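Local atomic coordinates of flagellar assembly protein FliH (Salmonella typhimurium, PDB entry 5B0O), a protein that is needed for assembly and regrowth of the bacterial flagellum and takes part in flagellar protein export. Residues Leu63-Val77 / Ala91-Asp103. Residues are numbered along the deposited sequence; the frame is centred on the assembly and turned at random.
Sequences LQQEPLFSGKPQLRV and ATLSLHGWRLRGD
Strands 74-77 and 99-102 run parallel, their axes 4.7 Å apart at closest and 28° askew. The backbone bonds alternate between the two strands: Arg99 N donates to Pro73 O, Leu75 N to Arg99 O (2.8 Å), Arg101 N to Leu75 O, weakly Val77 N to Arg101 O, and Asp103 N to Val77 O (2.8 Å). At the end of the helix before strand 99-102, Gly97 adopts the positive phi of a Schellman motif, a conformation glycine tolerates easily. Helix 79-96 links the strands as a beta-alpha-beta crossover in the C-terminal part of FliH, and strand 112-114 continues the sheet beyond 74-77. The broad indole of Trp98 is packed on both faces: Leu63 CD2 lies over one, Pro73 CB over the other, 3.4 Å from Trp98 CD1. Leu75, with CG anti to its backbone N (chi1 166°), sends CD2 to within 4.0 Å of Leu93 CD1, apolar branches suited to the helix-covered face. On the opposite face, with Arg76, Arg99 and Arg101, Gln74 supplies a neutral acceptor: its OE1 takes bonds from Arg76 NE (2.8 Å) and NH2, while its NE2 lies over one face of the Arg99 guanidinium. The Arg76 and Arg101 side chains lie alongside each other, guanidinium planes 18° apart; the Asp103 carboxylate, its OD1 in a salt bridge with Arg101 NH2 (3.4 Å) and near Arg76, probably balances part of their positive charge, while Asp103 OD2 hydrogen-bonds Thr105 OG1.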
loop_
_atom_site.group_PDB
_atom_site.type_symbol
_atom_site.label_atom_id
_atom_site.label_comp_id
_atom_site.label_asym_id
_atom_site.label_seq_id
_atom_site.Cartn_x
_atom_site.Cartn_y
_atom_site.Cartn_z
ATOM N N LEU E 63 -21.054 -23.149 -23.263
ATOM C CA LEU E 63 -22.071 -24.182 -23.147
ATOM C C LEU E 63 -21.685 -25.240 -22.118
ATOM O O LEU E 63 -22.533 -25.734 -21.376
ATOM C CB LEU E 63 -22.350 -24.806 -24.513
ATOM C CG LEU E 63 -23.205 -23.921 -25.414
ATOM C CD1 LEU E 63 -23.268 -24.431 -26.841
ATOM C CD2 LEU E 63 -24.599 -23.806 -24.835
ATOM N N GLN E 64 -20.397 -25.563 -22.064
ATOM C CA GLN E 64 -19.907 -26.616 -21.181
ATOM C C GLN E 64 -19.384 -26.103 -19.839
ATOM O O GLN E 64 -18.918 -26.883 -19.017
ATOM C CB GLN E 64 -18.810 -27.421 -21.877
ATOM C CG GLN E 64 -17.483 -26.701 -21.918
ATOM C CD GLN E 64 -16.365 -27.505 -21.285
ATOM O OE1 GLN E 64 -16.419 -28.736 -21.237
ATOM N NE2 GLN E 64 -15.339 -26.811 -20.799
ATOM N N GLN E 65 -19.457 -24.796 -19.618
ATOM C CA GLN E 65 -19.004 -24.216 -18.356
ATOM C C GLN E 65 -19.970 -24.524 -17.220
ATOM O O GLN E 65 -21.178 -24.340 -17.364
ATOM C CB GLN E 65 -18.851 -22.698 -18.484
ATOM C CG GLN E 65 -18.364 -22.022 -17.213
ATOM C CD GLN E 65 -16.920 -22.350 -16.912
ATOM O OE1 GLN E 65 -16.028 -22.020 -17.690
ATOM N NE2 GLN E 65 -16.680 -23.018 -15.789
ATOM N N GLU E 66 -19.428 -24.962 -16.086
ATOM C CA GLU E 66 -20.239 -25.253 -14.905
ATOM C C GLU E 66 -19.910 -24.226 -13.827
ATOM O O GLU E 66 -18.810 -23.671 -13.810
ATOM C CB GLU E 66 -19.959 -26.666 -14.374
ATOM C CG GLU E 66 -20.613 -27.813 -15.148
ATOM C CD GLU E 66 -20.294 -29.190 -14.555
ATOM O OE1 GLU E 66 -19.676 -29.243 -13.471
ATOM O OE2 GLU E 66 -20.656 -30.220 -15.170
ATOM N N PRO E 67 -20.863 -23.956 -12.928
ATOM C CA PRO E 67 -22.220 -24.505 -12.878
ATOM C C PRO E 67 -23.111 -24.035 -14.027
ATOM O O PRO E 67 -22.907 -22.939 -14.546
ATOM C CB PRO E 67 -22.763 -23.959 -11.557
ATOM C CG PRO E 67 -21.573 -23.613 -10.770
ATOM C CD PRO E 67 -20.567 -23.139 -11.743
ATOM N N LEU E 68 -24.092 -24.859 -14.394
ATOM C CA LEU E 68 -24.998 -24.577 -15.509
ATOM C C LEU E 68 -26.161 -23.672 -15.110
ATOM O O LEU E 68 -26.749 -23.848 -14.048
ATOM C CB LEU E 68 -25.602 -25.875 -16.047
ATOM C CG LEU E 68 -24.750 -27.069 -16.457
ATOM C CD1 LEU E 68 -25.675 -28.115 -17.035
ATOM C CD2 LEU E 68 -23.703 -26.662 -17.474
ATOM N N PHE E 69 -26.527 -22.736 -15.979
ATOM C CA PHE E 69 -27.676 -21.869 -15.711
ATOM C C PHE E 69 -28.997 -22.581 -15.981
ATOM O O PHE E 69 -29.170 -23.205 -17.022
ATOM C CB PHE E 69 -27.606 -20.593 -16.556
ATOM C CG PHE E 69 -26.380 -19.761 -16.302
ATOM C CD1 PHE E 69 -25.948 -19.518 -15.012
ATOM C CD2 PHE E 69 -25.653 -19.234 -17.357
ATOM C CE1 PHE E 69 -24.824 -18.763 -14.778
ATOM C CE2 PHE E 69 -24.520 -18.480 -17.126
ATOM C CZ PHE E 69 -24.109 -18.246 -15.833
ATOM N N SER E 70 -29.911 -22.526 -15.019
ATOM C CA SER E 70 -31.282 -22.984 -15.237
ATOM C C SER E 70 -32.230 -21.809 -15.492
ATOM O O SER E 70 -33.398 -21.999 -15.803
ATOM C CB SER E 70 -31.762 -23.848 -14.064
ATOM O OG SER E 70 -32.717 -23.179 -13.261
ATOM N N GLY E 71 -31.688 -20.601 -15.447
ATOM C CA GLY E 71 -32.452 -19.370 -15.338
ATOM C C GLY E 71 -33.094 -18.860 -16.616
ATOM O O GLY E 71 -33.265 -17.652 -16.779
ATOM N N LYS E 72 -33.403 -19.770 -17.536
ATOM C CA LYS E 72 -33.844 -19.412 -18.880
ATOM C C LYS E 72 -32.720 -18.687 -19.595
ATOM O O LYS E 72 -32.872 -17.545 -20.027
ATOM C CB LYS E 72 -35.093 -18.526 -18.846
ATOM C CG LYS E 72 -36.325 -19.166 -18.228
ATOM C CD LYS E 72 -37.549 -18.271 -18.370
ATOM C CE LYS E 72 -37.323 -16.906 -17.733
ATOM N NZ LYS E 72 -37.156 -16.967 -16.250
ATOM N N PRO E 73 -31.580 -19.375 -19.738
ATOM C CA PRO E 73 -30.359 -18.797 -20.303
ATOM C C PRO E 73 -30.592 -18.268 -21.705
ATOM O O PRO E 73 -31.307 -18.906 -22.479
ATOM C CB PRO E 73 -29.403 -19.994 -20.356
ATOM C CG PRO E 73 -29.930 -20.945 -19.342
ATOM C CD PRO E 73 -31.413 -20.802 -19.424
ATOM N N GLN E 74 -30.005 -17.115 -22.015
ATOM C CA GLN E 74 -30.058 -16.565 -23.364
ATOM C C GLN E 74 -28.684 -16.044 -23.786
ATOM O O GLN E 74 -28.069 -15.252 -23.077
ATOM C CB GLN E 74 -31.120 -15.467 -23.473
ATOM C CG GLN E 74 -30.640 -14.069 -23.089
ATOM C CD GLN E 74 -31.763 -13.040 -23.103
ATOM O OE1 GLN E 74 -31.604 -11.917 -22.613
ATOM N NE2 GLN E 74 -32.905 -13.419 -23.670
ATOM N N LEU E 75 -28.194 -16.529 -24.924
ATOM C CA LEU E 75 -26.940 -16.055 -25.504
ATOM C C LEU E 75 -27.228 -14.884 -26.426
ATOM O O LEU E 75 -28.188 -14.913 -27.194
ATOM C CB LEU E 75 -26.242 -17.171 -26.281
ATOM C CG LEU E 75 -25.089 -16.812 -27.219
ATOM C CD1 LEU E 75 -23.930 -16.237 -26.450
ATOM C CD2 LEU E 75 -24.634 -18.031 -28.003
ATOM N N ARG E 76 -26.405 -13.847 -26.331
ATOM C CA ARG E 76 -26.579 -12.651 -27.142
ATOM C C ARG E 76 -25.301 -12.359 -27.896
ATOM O O ARG E 76 -24.210 -12.397 -27.323
ATOM C CB ARG E 76 -26.905 -11.438 -26.270
ATOM C CG ARG E 76 -28.105 -11.597 -25.374
ATOM C CD ARG E 76 -28.195 -10.434 -24.409
ATOM N NE ARG E 76 -29.126 -10.704 -23.320
ATOM C CZ ARG E 76 -29.258 -9.932 -22.248
ATOM N NH1 ARG E 76 -28.510 -8.843 -22.125
ATOM N NH2 ARG E 76 -30.130 -10.249 -21.298
ATOM N N VAL E 77 -25.443 -12.063 -29.181
ATOM C CA VAL E 77 -24.324 -11.629 -29.994
ATOM C C VAL E 77 -24.793 -10.493 -30.890
ATOM O O VAL E 77 -25.994 -10.263 -31.031
ATOM C CB VAL E 77 -23.772 -12.771 -30.844
ATOM C CG1 VAL E 77 -22.477 -12.345 -31.501
ATOM C CG2 VAL E 77 -23.527 -13.989 -29.985
ATOM N N ALA E 91 -28.176 -25.474 -33.420
ATOM C CA ALA E 91 -28.708 -26.766 -33.023
ATOM C C ALA E 91 -28.272 -27.068 -31.596
ATOM O O ALA E 91 -29.080 -27.470 -30.756
ATOM C CB ALA E 91 -28.220 -27.849 -33.963
ATOM N N THR E 92 -26.985 -26.871 -31.330
ATOM C CA THR E 92 -26.431 -27.178 -30.025
ATOM C C THR E 92 -27.084 -26.322 -28.950
ATOM O O THR E 92 -27.390 -26.815 -27.870
ATOM C CB THR E 92 -24.916 -26.993 -30.001
ATOM O OG1 THR E 92 -24.353 -27.575 -31.180
ATOM C CG2 THR E 92 -24.318 -27.667 -28.779
ATOM N N LEU E 93 -27.313 -25.047 -29.244
ATOM C CA LEU E 93 -27.972 -24.169 -28.278
ATOM C C LEU E 93 -29.269 -24.776 -27.772
ATOM O O LEU E 93 -29.470 -24.909 -26.567
ATOM C CB LEU E 93 -28.246 -22.796 -28.887
ATOM C CG LEU E 93 -26.994 -21.949 -29.067
ATOM C CD1 LEU E 93 -27.355 -20.565 -29.568
ATOM C CD2 LEU E 93 -26.274 -21.868 -27.744
ATOM N N SER E 94 -30.136 -25.152 -28.705
ATOM C CA SER E 94 -31.436 -25.718 -28.385
ATOM C C SER E 94 -31.307 -26.977 -27.530
ATOM O O SER E 94 -32.086 -27.187 -26.597
ATOM C CB SER E 94 -32.195 -26.011 -29.674
ATOM O OG SER E 94 -32.134 -24.898 -30.542
ATOM N N LEU E 95 -30.320 -27.807 -27.852
ATOM C CA LEU E 95 -30.020 -28.980 -27.040
ATOM C C LEU E 95 -29.701 -28.622 -25.587
ATOM O O LEU E 95 -30.034 -29.374 -24.674
ATOM C CB LEU E 95 -28.850 -29.756 -27.632
ATOM C CG LEU E 95 -29.219 -30.895 -28.570
ATOM C CD1 LEU E 95 -28.028 -31.812 -28.752
ATOM C CD2 LEU E 95 -30.401 -31.662 -28.013
ATOM N N HIS E 96 -29.042 -27.485 -25.381
ATOM C CA HIS E 96 -28.696 -27.032 -24.039
ATOM C C HIS E 96 -29.841 -26.244 -23.427
ATOM O O HIS E 96 -29.805 -25.896 -22.246
ATOM C CB HIS E 96 -27.446 -26.158 -24.066
ATOM C CG HIS E 96 -26.172 -26.915 -24.286
ATOM N ND1 HIS E 96 -25.814 -27.425 -25.523
ATOM C CD2 HIS E 96 -25.166 -27.224 -23.448
ATOM C CE1 HIS E 96 -24.649 -28.026 -25.418
ATOM N NE2 HIS E 96 -24.225 -27.925 -24.173
ATOM N N GLY E 97 -30.850 -25.958 -24.240
ATOM C CA GLY E 97 -31.998 -25.198 -23.788
ATOM C C GLY E 97 -31.805 -23.694 -23.800
ATOM O O GLY E 97 -32.659 -22.965 -23.303
ATOM N N TRP E 98 -30.688 -23.229 -24.353
ATOM C CA TRP E 98 -30.438 -21.792 -24.461
ATOM C C TRP E 98 -31.233 -21.211 -25.615
ATOM O O TRP E 98 -31.580 -21.928 -26.550
ATOM C CB TRP E 98 -28.956 -21.494 -24.698
ATOM C CG TRP E 98 -28.059 -21.806 -23.549
ATOM C CD1 TRP E 98 -28.394 -22.458 -22.411
ATOM C CD2 TRP E 98 -26.667 -21.482 -23.433
ATOM N NE1 TRP E 98 -27.302 -22.569 -21.591
ATOM C CE2 TRP E 98 -26.226 -21.976 -22.198
ATOM C CE3 TRP E 98 -25.753 -20.821 -24.258
ATOM C CZ2 TRP E 98 -24.907 -21.827 -21.759
ATOM C CZ3 TRP E 98 -24.447 -20.676 -23.824
ATOM C CH2 TRP E 98 -24.038 -21.174 -22.585
ATOM N N ARG E 99 -31.512 -19.912 -25.553
ATOM C CA ARG E 99 -32.097 -19.218 -26.695
ATOM C C ARG E 99 -31.186 -18.087 -27.138
ATOM O O ARG E 99 -30.309 -17.664 -26.392
ATOM C CB ARG E 99 -33.515 -18.721 -26.401
ATOM C CG ARG E 99 -33.611 -17.675 -25.332
ATOM C CD ARG E 99 -35.039 -17.577 -24.824
ATOM N NE ARG E 99 -35.124 -16.762 -23.618
ATOM C CZ ARG E 99 -35.941 -15.725 -23.468
ATOM N NH1 ARG E 99 -36.766 -15.369 -24.452
ATOM N NH2 ARG E 99 -35.933 -15.046 -22.329
ATOM N N LEU E 100 -31.372 -17.625 -28.370
ATOM C CA LEU E 100 -30.473 -16.637 -28.951
ATOM C C LEU E 100 -31.199 -15.370 -29.386
ATOM O O LEU E 100 -32.328 -15.409 -29.884
ATOM C CB LEU E 100 -29.707 -17.242 -30.124
ATOM C CG LEU E 100 -28.500 -16.447 -30.600
ATOM C CD1 LEU E 100 -27.474 -17.352 -31.259
ATOM C CD2 LEU E 100 -28.920 -15.337 -31.542
ATOM N N ARG E 101 -30.528 -14.245 -29.177
ATOM C CA ARG E 101 -31.036 -12.936 -29.540
ATOM C C ARG E 101 -29.898 -12.164 -30.167
ATOM O O ARG E 101 -28.732 -12.485 -29.942
ATOM C CB ARG E 101 -31.459 -12.172 -28.293
ATOM C CG ARG E 101 -32.797 -12.545 -27.705
ATOM C CD ARG E 101 -33.045 -11.661 -26.497
ATOM N NE ARG E 101 -32.153 -10.503 -26.522
ATOM C CZ ARG E 101 -31.834 -9.767 -25.459
ATOM N NH1 ARG E 101 -32.330 -10.062 -24.265
ATOM N NH2 ARG E 101 -31.010 -8.735 -25.591
ATOM N N GLY E 102 -30.220 -11.160 -30.973
ATOM C CA GLY E 102 -29.213 -10.183 -31.328
ATOM C C GLY E 102 -29.162 -9.107 -30.262
ATOM O O GLY E 102 -30.201 -8.659 -29.774
ATOM N N ASP E 103 -27.955 -8.690 -29.901
ATOM C CA ASP E 103 -27.764 -7.515 -29.062
ATOM C C ASP E 103 -26.916 -6.509 -29.820
ATOM O O ASP E 103 -25.754 -6.784 -30.137
ATOM C CB ASP E 103 -27.126 -7.868 -27.718
ATOM C CG ASP E 103 -27.286 -6.757 -26.692
ATOM O OD1 ASP E 103 -28.322 -6.737 -25.995
ATOM O OD2 ASP E 103 -26.387 -5.896 -26.589
#